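Local coordinates for structural polyprotein, VP3 (Israeli acute paralysis virus, PDB 5CDD) that probably serves as a structural building block of the viral capsid, assembling with the other coat proteins into the pentamers of the virion, at residues M95-K100 with E116-A121; T142-A147 with S257-K262; G151-F156 with I240-K245; K215-Y220 with N227-E232. All blocks are in the same frame, centred on the assembly; numbering follows the deposited sequence.

How the contacts relate
From the N terminus, contact 1 comes first, closing a short loop round the hairpin of strands 101-106 and 111-118. The chain then enters a nest of three: contact 2 opens at 142-147, contact 3 at 151-156, and contact 4 opens and closes inside both before 240-245 completes contact 3 and 257-262 completes contact 2. Contacts 2 and 3 lie in the two facing sheets of the jelly roll and meet through Ile258 and Leu153. Contacts 1 and 4 are loop contacts with centres about 11 Å apart, joined where Cys97 and Lys100 reach Ile219. Lys262, running out from contact 2, brings its amine to Pro96 of contact 1.

Contact 1: M95-K100 with E116-A121; sequences MPCYSK and EVIDAA
Lys100 crosses Glu116 obliquely at the end of strand 111-118. Its CB lies 3.7 Å from Val117 O and also touches Ile118 CG1. Beyond CG the chain is extended, and Lys100 CD passes 3.4 Å from Glu116 OE2, with CE close to the same oxygen. At the tip, Lys100 NZ makes a salt bridge to Glu116 OE2 at 2.5 Å, meeting it nearly along the C-O axis, and is also bonded to the carbonyls of Ile219 and Ala222. The strand belongs to the hairpin 101-106/111-118, and Ile118 carries its pairing across the interface to a strand of a neighbouring subunit. Directly after it the chain bends in an inverse gamma turn centred on Asp119. Ser99 OG donates to the syn lone pair of Asp119 OD2 at 2.8 Å. Cys97 SG rests against Ile118 CG2. Lys66 NZ bonds both Ser99 OG and Asp119 O.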
loop_
_atom_site.group_PDB
_atom_site.type_symbol
_atom_site.label_atom_id
_atom_site.label_comp_id
_atom_site.label_asym_id
_atom_site.label_seq_id
_atom_site.Cartn_x
_atom_site.Cartn_y
_atom_site.Cartn_z
ATOM N N MET B 95 -34.161 -39.061 -5.872
ATOM C CA MET B 95 -33.029 -38.980 -6.786
ATOM C C MET B 95 -32.199 -40.264 -6.835
ATOM O O MET B 95 -31.724 -40.654 -7.900
ATOM C CB MET B 95 -32.144 -37.788 -6.412
ATOM C CG MET B 95 -31.311 -37.252 -7.566
ATOM S SD MET B 95 -30.622 -35.618 -7.229
ATOM C CE MET B 95 -28.875 -35.988 -7.129
ATOM N N PRO B 96 -32.008 -40.937 -5.683
ATOM C CA PRO B 96 -31.226 -42.180 -5.648
ATOM C C PRO B 96 -31.868 -43.278 -6.496
ATOM O O PRO B 96 -33.040 -43.182 -6.864
ATOM C CB PRO B 96 -31.219 -42.543 -4.166
ATOM C CG PRO B 96 -31.320 -41.218 -3.491
ATOM C CD PRO B 96 -32.367 -40.520 -4.316
ATOM N N CYS B 97 -31.107 -44.323 -6.799
ATOM C CA CYS B 97 -31.632 -45.422 -7.600
ATOM C C CYS B 97 -32.415 -46.385 -6.709
ATOM O O CYS B 97 -32.027 -46.638 -5.569
ATOM C CB CYS B 97 -30.492 -46.163 -8.301
ATOM S SG CYS B 97 -31.049 -47.135 -9.718
ATOM N N TYR B 98 -33.514 -46.920 -7.232
ATOM C CA TYR B 98 -34.353 -47.832 -6.464
ATOM C C TYR B 98 -34.493 -49.219 -7.083
ATOM O O TYR B 98 -34.906 -50.166 -6.410
ATOM C CB TYR B 98 -35.741 -47.217 -6.273
ATOM C CG TYR B 98 -36.435 -46.871 -7.571
ATOM C CD1 TYR B 98 -37.012 -47.863 -8.365
ATOM C CD2 TYR B 98 -36.495 -45.551 -8.019
ATOM C CE1 TYR B 98 -37.631 -47.550 -9.574
ATOM C CE2 TYR B 98 -37.109 -45.228 -9.227
ATOM C CZ TYR B 98 -37.674 -46.232 -9.998
ATOM O OH TYR B 98 -38.279 -45.920 -11.191
ATOM N N SER B 99 -34.149 -49.343 -8.359
ATOM C CA SER B 99 -34.260 -50.625 -9.044
ATOM C C SER B 99 -32.904 -51.275 -9.280
ATOM O O SER B 99 -31.932 -50.604 -9.623
ATOM C CB SER B 99 -34.979 -50.447 -10.384
ATOM O OG SER B 99 -34.257 -49.579 -11.239
ATOM N N LYS B 100 -32.850 -52.590 -9.095
ATOM C CA LYS B 100 -31.620 -53.340 -9.299
ATOM C C LYS B 100 -31.932 -54.748 -9.779
ATOM O O LYS B 100 -33.051 -55.238 -9.629
ATOM C CB LYS B 100 -30.811 -53.416 -8.002
ATOM C CG LYS B 100 -31.456 -54.250 -6.912
ATOM C CD LYS B 100 -30.640 -54.212 -5.633
ATOM C CE LYS B 100 -31.377 -54.896 -4.497
ATOM N NZ LYS B 100 -30.694 -54.701 -3.193
ATOM N N GLU B 116 -25.139 -57.286 -7.280
ATOM C CA GLU B 116 -26.191 -56.312 -7.558
ATOM C C GLU B 116 -25.806 -55.437 -8.747
ATOM O O GLU B 116 -24.709 -54.878 -8.789
ATOM C CB GLU B 116 -26.432 -55.409 -6.346
ATOM C CG GLU B 116 -26.843 -56.129 -5.076
ATOM C CD GLU B 116 -27.131 -55.166 -3.935
ATOM O OE1 GLU B 116 -26.244 -54.354 -3.595
ATOM O OE2 GLU B 116 -28.246 -55.225 -3.380
ATOM N N VAL B 117 -26.709 -55.334 -9.715
ATOM C CA VAL B 117 -26.488 -54.503 -10.893
ATOM C C VAL B 117 -27.619 -53.491 -10.926
ATOM O O VAL B 117 -28.784 -53.839 -11.099
ATOM C CB VAL B 117 -26.507 -55.320 -12.191
ATOM C CG1 VAL B 117 -26.292 -54.404 -13.377
ATOM C CG2 VAL B 117 -25.419 -56.365 -12.155
ATOM N N ILE B 118 -27.261 -52.228 -10.765
ATOM C CA ILE B 118 -28.226 -51.147 -10.724
ATOM C C ILE B 118 -28.219 -50.326 -12.019
ATOM O O ILE B 118 -27.198 -49.751 -12.390
ATOM C CB ILE B 118 -27.904 -50.262 -9.504
ATOM C CG1 ILE B 118 -27.668 -51.158 -8.278
ATOM C CG2 ILE B 118 -29.033 -49.311 -9.233
ATOM C CD1 ILE B 118 -27.033 -50.459 -7.102
ATOM N N ASP B 119 -29.357 -50.291 -12.711
ATOM C CA ASP B 119 -29.480 -49.538 -13.962
ATOM C C ASP B 119 -29.774 -48.067 -13.689
ATOM O O ASP B 119 -30.903 -47.601 -13.833
ATOM C CB ASP B 119 -30.591 -50.120 -14.847
ATOM C CG ASP B 119 -31.972 -50.019 -14.207
ATOM O OD1 ASP B 119 -32.977 -50.006 -14.954
ATOM O OD2 ASP B 119 -32.051 -49.960 -12.960
ATOM N N ALA B 120 -28.738 -47.339 -13.298
ATOM C CA ALA B 120 -28.867 -45.927 -12.978
ATOM C C ALA B 120 -29.135 -45.006 -14.163
ATOM O O ALA B 120 -28.656 -45.227 -15.275
ATOM C CB ALA B 120 -27.621 -45.454 -12.243
ATOM N N ALA B 121 -29.920 -43.969 -13.891
ATOM C CA ALA B 121 -30.247 -42.938 -14.865
ATOM C C ALA B 121 -29.249 -41.832 -14.522
ATOM O O ALA B 121 -28.712 -41.802 -13.412
ATOM C CB ALA B 121 -31.663 -42.445 -14.655
#

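Contact 2: T142-A147 with S257-K262; sequences TVVKTA and SIVVWK
Thr142, Ser257 and Val144 give up the most surface here, and backbone bonds do most of the joining. Thr142 pairs with Val259 by two hydrogen bonds: Thr142 N donates to Val259 O at 2.8 Å, almost straight at 169°, and Val259 N returns a bond of the same length to Thr142 O. Two residues on, Val144 N donates 2.7 Å to Ser257 O, while the return bond from Ser257 N to Val144 O is weak. Between these pairs Val143 and Ile258 form a non-hydrogen-bonded pair, and Ile258 CA lies 3.2 Å from Thr142 O in a CA-H...O contact. Thr142, Val144, Ser257 and Val259 share one face, where Val144 CG2 meets Val259 CG2 at 3.9 Å. Both methyls stand beside their own backbone N, anti to the carbonyl carbon. The Thr142 hydroxyl is bonded to Glu200, and this face also packs on Arg90 and Gly89 of a neighbouring subunit. Val143 and Ile258 point to the other face, where Ile258 reaches Leu153. Strand 255-265 thus lies between 132-144 and 64-72, the B-I-D pairing of the BIDG sheet in a picornavirus-like jelly roll.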
loop_
_atom_site.group_PDB
_atom_site.type_symbol
_atom_site.label_atom_id
_atom_site.label_comp_id
_atom_site.label_asym_id
_atom_site.label_seq_id
_atom_site.Cartn_x
_atom_site.Cartn_y
_atom_site.Cartn_z
ATOM N N THR B 142 -45.328 -41.478 -20.906
ATOM C CA THR B 142 -45.816 -41.556 -22.273
ATOM C C THR B 142 -46.598 -42.848 -22.496
ATOM O O THR B 142 -46.219 -43.909 -22.007
ATOM C CB THR B 142 -44.652 -41.529 -23.282
ATOM O OG1 THR B 142 -43.786 -40.421 -22.998
ATOM C CG2 THR B 142 -45.194 -41.408 -24.698
ATOM N N VAL B 143 -47.689 -42.757 -23.247
ATOM C CA VAL B 143 -48.503 -43.924 -23.544
ATOM C C VAL B 143 -48.410 -44.195 -25.041
ATOM O O VAL B 143 -49.062 -43.525 -25.842
ATOM C CB VAL B 143 -49.983 -43.697 -23.165
ATOM C CG1 VAL B 143 -50.784 -44.951 -23.456
ATOM C CG2 VAL B 143 -50.099 -43.328 -21.694
ATOM N N VAL B 144 -47.585 -45.167 -25.412
ATOM C CA VAL B 144 -47.414 -45.514 -26.814
ATOM C C VAL B 144 -48.653 -46.270 -27.284
ATOM O O VAL B 144 -48.815 -47.457 -27.002
ATOM C CB VAL B 144 -46.165 -46.387 -27.014
ATOM C CG1 VAL B 144 -45.946 -46.640 -28.487
ATOM C CG2 VAL B 144 -44.946 -45.697 -26.410
ATOM N N LYS B 145 -49.518 -45.571 -28.013
ATOM C CA LYS B 145 -50.769 -46.151 -28.491
ATOM C C LYS B 145 -51.120 -45.713 -29.913
ATOM O O LYS B 145 -50.273 -45.221 -30.657
ATOM C CB LYS B 145 -51.897 -45.714 -27.560
ATOM C CG LYS B 145 -52.140 -44.212 -27.623
ATOM C CD LYS B 145 -53.188 -43.745 -26.637
ATOM C CE LYS B 145 -53.621 -42.322 -26.960
ATOM N NZ LYS B 145 -52.463 -41.394 -27.039
ATOM N N THR B 146 -52.386 -45.912 -30.273
ATOM C CA THR B 146 -52.909 -45.518 -31.579
ATOM C C THR B 146 -54.066 -44.568 -31.289
ATOM O O THR B 146 -54.453 -44.390 -30.132
ATOM C CB THR B 146 -53.456 -46.720 -32.383
ATOM O OG1 THR B 146 -54.638 -47.223 -31.752
ATOM C CG2 THR B 146 -52.422 -47.828 -32.462
ATOM N N ALA B 147 -54.622 -43.959 -32.328
ATOM C CA ALA B 147 -55.726 -43.030 -32.137
ATOM C C ALA B 147 -57.011 -43.760 -31.763
ATOM O O ALA B 147 -58.025 -43.130 -31.463
ATOM C CB ALA B 147 -55.939 -42.210 -33.400
ATOM N N SER B 257 -48.089 -49.389 -24.427
ATOM C CA SER B 257 -46.927 -49.353 -23.560
ATOM C C SER B 257 -46.866 -48.016 -22.849
ATOM O O SER B 257 -47.207 -46.979 -23.421
ATOM C CB SER B 257 -45.649 -49.572 -24.368
ATOM O OG SER B 257 -45.649 -50.855 -24.965
ATOM N N ILE B 258 -46.452 -48.050 -21.591
ATOM C CA ILE B 258 -46.324 -46.837 -20.802
ATOM C C ILE B 258 -44.846 -46.628 -20.499
ATOM O O ILE B 258 -44.251 -47.369 -19.717
ATOM C CB ILE B 258 -47.106 -46.939 -19.483
ATOM C CG1 ILE B 258 -48.571 -47.256 -19.780
ATOM C CG2 ILE B 258 -46.998 -45.631 -18.710
ATOM C CD1 ILE B 258 -49.413 -47.441 -18.551
ATOM N N VAL B 259 -44.253 -45.629 -21.142
ATOM C CA VAL B 259 -42.843 -45.325 -20.939
ATOM C C VAL B 259 -42.693 -44.268 -19.850
ATOM O O VAL B 259 -43.436 -43.287 -19.820
ATOM C CB VAL B 259 -42.196 -44.807 -22.240
ATOM C CG1 VAL B 259 -40.706 -44.595 -22.034
ATOM C CG2 VAL B 259 -42.440 -45.794 -23.365
ATOM N N VAL B 260 -41.732 -44.477 -18.955
ATOM C CA VAL B 260 -41.495 -43.542 -17.863
ATOM C C VAL B 260 -40.064 -43.016 -17.863
ATOM O O VAL B 260 -39.111 -43.788 -17.755
ATOM C CB VAL B 260 -41.769 -44.203 -16.497
ATOM C CG1 VAL B 260 -41.562 -43.193 -15.381
ATOM C CG2 VAL B 260 -43.182 -44.757 -16.464
ATOM N N TRP B 261 -39.925 -41.699 -17.990
ATOM C CA TRP B 261 -38.615 -41.057 -17.989
ATOM C C TRP B 261 -38.371 -40.424 -16.625
ATOM O O TRP B 261 -39.312 -39.984 -15.964
ATOM C CB TRP B 261 -38.540 -39.978 -19.070
ATOM C CG TRP B 261 -38.669 -40.498 -20.469
ATOM C CD1 TRP B 261 -39.800 -40.977 -21.068
ATOM C CD2 TRP B 261 -37.627 -40.588 -21.449
ATOM N NE1 TRP B 261 -39.527 -41.357 -22.362
ATOM C CE2 TRP B 261 -38.201 -41.129 -22.621
ATOM C CE3 TRP B 261 -36.264 -40.263 -21.450
ATOM C CZ2 TRP B 261 -37.457 -41.353 -23.784
ATOM C CZ3 TRP B 261 -35.524 -40.485 -22.609
ATOM C CH2 TRP B 261 -36.124 -41.026 -23.759
ATOM N N LYS B 262 -37.109 -40.375 -16.210
ATOM C CA LYS B 262 -36.760 -39.801 -14.916
ATOM C C LYS B 262 -35.563 -38.857 -14.976
ATOM O O LYS B 262 -34.593 -39.106 -15.694
ATOM C CB LYS B 262 -36.471 -40.925 -13.915
ATOM C CG LYS B 262 -36.015 -40.443 -12.546
ATOM C CD LYS B 262 -35.679 -41.607 -11.626
ATOM C CE LYS B 262 -35.209 -41.115 -10.265
ATOM N NZ LYS B 262 -34.935 -42.230 -9.318
#

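Contact 3: G151-F156 with I240-K245; sequences GRLEIF and IRPVTK
Arg152 faces both Val243 and Thr244 in a classic beta bulge, on the antiparallel pair 150-159 and 236-247, the E and H strands of the CHEF sheet of the jelly roll. Arg152 O takes two amides, Val243 N at 2.7 Å and Thr244 N at 3.3 Å, and Arg152 N donates back to Thr244 O. The Arg152 side chain is bent, and Thr244 OG1 lies at the edge of its guanidinium, in plane, where NE gives it a weak bond. Past the bulge, Glu154 and Arg241 form a regular hydrogen-bonded pair, with Glu154 N 2.7 Å from Arg241 O. Their side chains run side by side: Arg241 NH2 donates 3.3 Å to Glu154 OE1, and NE adds a weak bond. OE1 lies in the guanidinium plane, whereas NH2 approaches it on the syn side, 32° out of the carboxylate plane. Phe156 brings its edge over one guanidinium face, CE2 3.2 Å above the plane and offset toward the rim. On the other side of the sheet Leu153 spreads CG and both methyls over Ile240 CG2, and Ile155 CG1 lies beside Ile240 CG1. Ser185 holds Glu154 OE2, and the carbonyls of Ala183 and Leu178 take Arg241 NH1. Set in buried surroundings, the two charges probably offset each other, which would favour an ionised carboxylate.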
loop_
_atom_site.group_PDB
_atom_site.type_symbol
_atom_site.label_atom_id
_atom_site.label_comp_id
_atom_site.label_asym_id
_atom_site.label_seq_id
_atom_site.Cartn_x
_atom_site.Cartn_y
_atom_site.Cartn_z
ATOM N N GLY B 151 -59.170 -44.606 -22.704
ATOM C CA GLY B 151 -59.061 -45.004 -21.315
ATOM C C GLY B 151 -58.424 -43.872 -20.538
ATOM O O GLY B 151 -58.010 -42.876 -21.129
ATOM N N ARG B 152 -58.337 -44.016 -19.220
ATOM C CA ARG B 152 -57.752 -42.975 -18.388
ATOM C C ARG B 152 -56.821 -43.536 -17.329
ATOM O O ARG B 152 -57.211 -44.391 -16.537
ATOM C CB ARG B 152 -58.858 -42.160 -17.723
ATOM C CG ARG B 152 -59.581 -41.236 -18.678
ATOM C CD ARG B 152 -61.089 -41.323 -18.505
ATOM N NE ARG B 152 -61.508 -40.999 -17.148
ATOM C CZ ARG B 152 -61.326 -39.818 -16.570
ATOM N NH1 ARG B 152 -60.731 -38.837 -17.234
ATOM N NH2 ARG B 152 -61.727 -39.624 -15.318
ATOM N N LEU B 153 -55.589 -43.040 -17.317
ATOM C CA LEU B 153 -54.586 -43.489 -16.363
ATOM C C LEU B 153 -54.466 -42.473 -15.229
ATOM O O LEU B 153 -54.502 -41.265 -15.457
ATOM C CB LEU B 153 -53.247 -43.661 -17.089
ATOM C CG LEU B 153 -52.212 -44.649 -16.547
ATOM C CD1 LEU B 153 -52.822 -46.036 -16.396
ATOM C CD2 LEU B 153 -51.033 -44.691 -17.506
ATOM N N GLU B 154 -54.335 -42.971 -14.004
ATOM C CA GLU B 154 -54.217 -42.109 -12.835
ATOM C C GLU B 154 -52.823 -42.197 -12.232
ATOM O O GLU B 154 -52.273 -43.287 -12.068
ATOM C CB GLU B 154 -55.248 -42.514 -11.783
ATOM C CG GLU B 154 -55.073 -41.842 -10.432
ATOM C CD GLU B 154 -55.983 -42.433 -9.368
ATOM O OE1 GLU B 154 -55.919 -43.661 -9.137
ATOM O OE2 GLU B 154 -56.759 -41.665 -8.758
ATOM N N ILE B 155 -52.254 -41.043 -11.904
ATOM C CA ILE B 155 -50.930 -40.985 -11.301
ATOM C C ILE B 155 -51.021 -40.037 -10.112
ATOM O O ILE B 155 -51.197 -38.833 -10.288
ATOM C CB ILE B 155 -49.880 -40.445 -12.294
ATOM C CG1 ILE B 155 -49.909 -41.262 -13.588
ATOM C CG2 ILE B 155 -48.496 -40.517 -11.668
ATOM C CD1 ILE B 155 -50.292 -40.462 -14.821
ATOM N N PHE B 156 -50.915 -40.582 -8.905
ATOM C CA PHE B 156 -51.004 -39.762 -7.705
ATOM C C PHE B 156 -49.762 -39.903 -6.838
ATOM O O PHE B 156 -49.004 -40.865 -6.974
ATOM C CB PHE B 156 -52.266 -40.128 -6.907
ATOM C CG PHE B 156 -52.235 -41.503 -6.294
ATOM C CD1 PHE B 156 -51.736 -41.697 -5.008
ATOM C CD2 PHE B 156 -52.712 -42.605 -7.001
ATOM C CE1 PHE B 156 -51.712 -42.968 -4.434
ATOM C CE2 PHE B 156 -52.691 -43.877 -6.435
ATOM C CZ PHE B 156 -52.189 -44.058 -5.148
ATOM N N ILE B 240 -49.344 -45.523 -10.531
ATOM C CA ILE B 240 -50.057 -45.479 -11.802
ATOM C C ILE B 240 -51.164 -46.536 -11.845
ATOM O O ILE B 240 -50.896 -47.727 -12.018
ATOM C CB ILE B 240 -49.084 -45.708 -12.980
ATOM C CG1 ILE B 240 -47.915 -44.727 -12.879
ATOM C CG2 ILE B 240 -49.811 -45.517 -14.302
ATOM C CD1 ILE B 240 -46.855 -44.917 -13.941
ATOM N N ARG B 241 -52.408 -46.090 -11.687
ATOM C CA ARG B 241 -53.559 -46.988 -11.694
ATOM C C ARG B 241 -54.618 -46.521 -12.686
ATOM O O ARG B 241 -54.899 -45.328 -12.790
ATOM C CB ARG B 241 -54.184 -47.056 -10.298
ATOM C CG ARG B 241 -53.210 -47.404 -9.192
ATOM C CD ARG B 241 -53.917 -47.536 -7.853
ATOM N NE ARG B 241 -54.735 -46.368 -7.545
ATOM C CZ ARG B 241 -55.298 -46.142 -6.363
ATOM N NH1 ARG B 241 -55.128 -47.007 -5.371
ATOM N NH2 ARG B 241 -56.032 -45.056 -6.172
ATOM N N PRO B 242 -55.221 -47.462 -13.429
ATOM C CA PRO B 242 -56.253 -47.099 -14.403
ATOM C C PRO B 242 -57.533 -46.624 -13.717
ATOM O O PRO B 242 -58.003 -47.250 -12.768
ATOM C CB PRO B 242 -56.476 -48.400 -15.173
ATOM C CG PRO B 242 -55.166 -49.121 -15.031
ATOM C CD PRO B 242 -54.820 -48.869 -13.593
ATOM N N VAL B 243 -58.086 -45.511 -14.187
ATOM C CA VAL B 243 -59.330 -44.982 -13.633
ATOM C C VAL B 243 -60.449 -45.543 -14.502
ATOM O O VAL B 243 -61.513 -45.926 -14.013
ATOM C CB VAL B 243 -59.368 -43.440 -13.697
ATOM C CG1 VAL B 243 -60.739 -42.932 -13.281
ATOM C CG2 VAL B 243 -58.306 -42.863 -12.790
ATOM N N THR B 244 -60.177 -45.583 -15.803
ATOM C CA THR B 244 -61.102 -46.102 -16.800
ATOM C C THR B 244 -60.364 -47.201 -17.554
ATOM O O THR B 244 -59.298 -46.964 -18.123
ATOM C CB THR B 244 -61.529 -45.002 -17.792
ATOM O OG1 THR B 244 -62.300 -44.012 -17.102
ATOM C CG2 THR B 244 -62.354 -45.591 -18.928
ATOM N N LYS B 245 -60.931 -48.401 -17.551
ATOM C CA LYS B 245 -60.321 -49.544 -18.221
ATOM C C LYS B 245 -59.906 -49.204 -19.653
ATOM O O LYS B 245 -60.505 -48.341 -20.294
ATOM C CB LYS B 245 -61.300 -50.720 -18.213
ATOM C CG LYS B 245 -60.628 -52.079 -18.190
ATOM C CD LYS B 245 -61.606 -53.158 -17.764
ATOM C CE LYS B 245 -60.899 -54.483 -17.541
ATOM N NZ LYS B 245 -61.835 -55.535 -17.056
#

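Contact 4: K215-Y220 with N227-E232; sequences KTAGIY and NWNFHE
Gly218 and Phe230 meet where a type II' beta turn, Ala217 to Tyr220, lies against the short helix 228-231 that precedes strand 236-247. The one conventional hydrogen bond between the segments runs from Lys215 N to Glu232 O, 3.0 Å at 145°, and so takes up the carbonyl just past the helix end. Lys215 lies side by side with Glu232, but NZ is only a long 3.9 Å ion pair from Glu232 OE1; its hydrogen bond goes to Gln150 OE1 of a neighbouring subunit. Glu232 CG sits over the centre of the Trp228 ring. Ser233 OG serves both segments, accepting from Gly218 N and bonding Asn229 O. Ile219 N donates to the carbonyl O of Cys97. Gly218 O receives a CA-H...O contact from Phe230 CA at 3.4 Å and lies at the edge of the Phe230 ring, in its plane. Ala217 CB packs on Asn229 CB, and Ile219 CD1 touches Phe230 CE1 at 3.8 Å.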
loop_
_atom_site.group_PDB
_atom_site.type_symbol
_atom_site.label_atom_id
_atom_site.label_comp_id
_atom_site.label_asym_id
_atom_site.label_seq_id
_atom_site.Cartn_x
_atom_site.Cartn_y
_atom_site.Cartn_z
ATOM N N LYS B 215 -31.215 -39.436 2.410
ATOM C CA LYS B 215 -30.053 -40.269 2.135
ATOM C C LYS B 215 -29.976 -40.661 0.665
ATOM O O LYS B 215 -30.972 -40.607 -0.053
ATOM C CB LYS B 215 -30.080 -41.517 3.025
ATOM C CG LYS B 215 -29.846 -41.218 4.507
ATOM C CD LYS B 215 -29.692 -42.498 5.326
ATOM C CE LYS B 215 -29.242 -42.208 6.757
ATOM N NZ LYS B 215 -30.253 -41.455 7.550
ATOM N N THR B 216 -28.787 -41.053 0.220
ATOM C CA THR B 216 -28.586 -41.440 -1.171
ATOM C C THR B 216 -28.280 -42.924 -1.347
ATOM O O THR B 216 -27.899 -43.355 -2.432
ATOM C CB THR B 216 -27.429 -40.635 -1.804
ATOM O OG1 THR B 216 -26.208 -40.944 -1.118
ATOM C CG2 THR B 216 -27.709 -39.139 -1.723
ATOM N N ALA B 217 -28.450 -43.698 -0.281
ATOM C CA ALA B 217 -28.182 -45.130 -0.321
ATOM C C ALA B 217 -29.063 -45.835 -1.348
ATOM O O ALA B 217 -28.592 -46.670 -2.125
ATOM C CB ALA B 217 -28.403 -45.735 1.062
ATOM N N GLY B 218 -30.345 -45.488 -1.353
ATOM C CA GLY B 218 -31.267 -46.110 -2.287
ATOM C C GLY B 218 -31.449 -47.612 -2.124
ATOM O O GLY B 218 -31.608 -48.111 -1.008
ATOM N N ILE B 219 -31.420 -48.336 -3.241
ATOM C CA ILE B 219 -31.606 -49.789 -3.235
ATOM C C ILE B 219 -30.322 -50.569 -2.938
ATOM O O ILE B 219 -30.356 -51.778 -2.729
ATOM C CB ILE B 219 -32.171 -50.276 -4.603
ATOM C CG1 ILE B 219 -32.709 -51.703 -4.492
ATOM C CG2 ILE B 219 -31.092 -50.174 -5.677
ATOM C CD1 ILE B 219 -33.946 -51.822 -3.607
ATOM N N TYR B 220 -29.190 -49.876 -2.910
ATOM C CA TYR B 220 -27.902 -50.518 -2.651
ATOM C C TYR B 220 -27.892 -51.427 -1.423
ATOM O O TYR B 220 -28.062 -50.972 -0.291
ATOM C CB TYR B 220 -26.807 -49.454 -2.513
ATOM C CG TYR B 220 -25.404 -49.999 -2.339
ATOM C CD1 TYR B 220 -24.990 -50.549 -1.125
ATOM C CD2 TYR B 220 -24.477 -49.925 -3.376
ATOM C CE1 TYR B 220 -23.683 -51.005 -0.946
ATOM C CE2 TYR B 220 -23.164 -50.379 -3.211
ATOM C CZ TYR B 220 -22.775 -50.915 -1.992
ATOM O OH TYR B 220 -21.481 -51.350 -1.815
ATOM N N ASN B 227 -33.271 -52.856 4.915
ATOM C CA ASN B 227 -34.186 -52.096 4.075
ATOM C C ASN B 227 -34.480 -50.727 4.676
ATOM O O ASN B 227 -35.404 -50.043 4.244
ATOM C CB ASN B 227 -35.493 -52.881 3.895
ATOM C CG ASN B 227 -36.303 -52.968 5.173
ATOM O OD1 ASN B 227 -35.774 -53.293 6.231
ATOM N ND2 ASN B 227 -37.595 -52.677 5.079
ATOM N N TRP B 228 -33.689 -50.320 5.665
ATOM C CA TRP B 228 -33.916 -49.029 6.305
ATOM C C TRP B 228 -33.382 -47.831 5.541
ATOM O O TRP B 228 -34.017 -46.776 5.509
ATOM C CB TRP B 228 -33.327 -48.996 7.713
ATOM C CG TRP B 228 -33.801 -47.802 8.484
ATOM C CD1 TRP B 228 -35.072 -47.569 8.924
ATOM C CD2 TRP B 228 -33.014 -46.673 8.908
ATOM N NE1 TRP B 228 -35.126 -46.372 9.600
ATOM C CE2 TRP B 228 -33.884 -45.806 9.605
ATOM C CE3 TRP B 228 -31.665 -46.320 8.769
ATOM C CZ2 TRP B 228 -33.442 -44.598 10.160
ATOM C CZ3 TRP B 228 -31.228 -45.117 9.324
ATOM C CH2 TRP B 228 -32.116 -44.273 10.013
ATOM N N ASN B 229 -32.203 -47.977 4.949
ATOM C CA ASN B 229 -31.617 -46.879 4.195
ATOM C C ASN B 229 -32.462 -46.612 2.968
ATOM O O ASN B 229 -32.509 -45.492 2.465
ATOM C CB ASN B 229 -30.188 -47.206 3.765
ATOM C CG ASN B 229 -29.226 -47.254 4.931
ATOM O OD1 ASN B 229 -29.108 -46.293 5.697
ATOM N ND2 ASN B 229 -28.531 -48.375 5.074
ATOM N N PHE B 230 -33.132 -47.656 2.497
ATOM C CA PHE B 230 -33.991 -47.556 1.332
ATOM C C PHE B 230 -35.113 -46.563 1.601
ATOM O O PHE B 230 -35.359 -45.658 0.806
ATOM C CB PHE B 230 -34.585 -48.924 1.004
ATOM C CG PHE B 230 -35.537 -48.903 -0.151
ATOM C CD1 PHE B 230 -35.067 -48.780 -1.453
ATOM C CD2 PHE B 230 -36.908 -48.967 0.064
ATOM C CE1 PHE B 230 -35.951 -48.720 -2.527
ATOM C CE2 PHE B 230 -37.800 -48.908 -1.000
ATOM C CZ PHE B 230 -37.322 -48.783 -2.298
ATOM N N HIS B 231 -35.786 -46.735 2.733
ATOM C CA HIS B 231 -36.890 -45.862 3.110
ATOM C C HIS B 231 -36.424 -44.452 3.443
ATOM O O HIS B 231 -37.172 -43.489 3.281
ATOM C CB HIS B 231 -37.641 -46.456 4.304
ATOM C CG HIS B 231 -38.346 -47.739 3.993
ATOM N ND1 HIS B 231 -39.348 -47.826 3.049
ATOM C CD2 HIS B 231 -38.186 -48.989 4.488
ATOM C CE1 HIS B 231 -39.773 -49.074 2.977
ATOM N NE2 HIS B 231 -39.085 -49.800 3.839
ATOM N N GLU B 232 -35.183 -44.337 3.902
ATOM C CA GLU B 232 -34.611 -43.045 4.261
ATOM C C GLU B 232 -34.087 -42.286 3.044
ATOM O O GLU B 232 -33.471 -41.230 3.185
ATOM C CB GLU B 232 -33.466 -43.245 5.260
ATOM C CG GLU B 232 -33.905 -43.760 6.617
ATOM C CD GLU B 232 -34.732 -42.743 7.377
ATOM O OE1 GLU B 232 -34.185 -41.673 7.726
ATOM O OE2 GLU B 232 -35.929 -43.011 7.620
#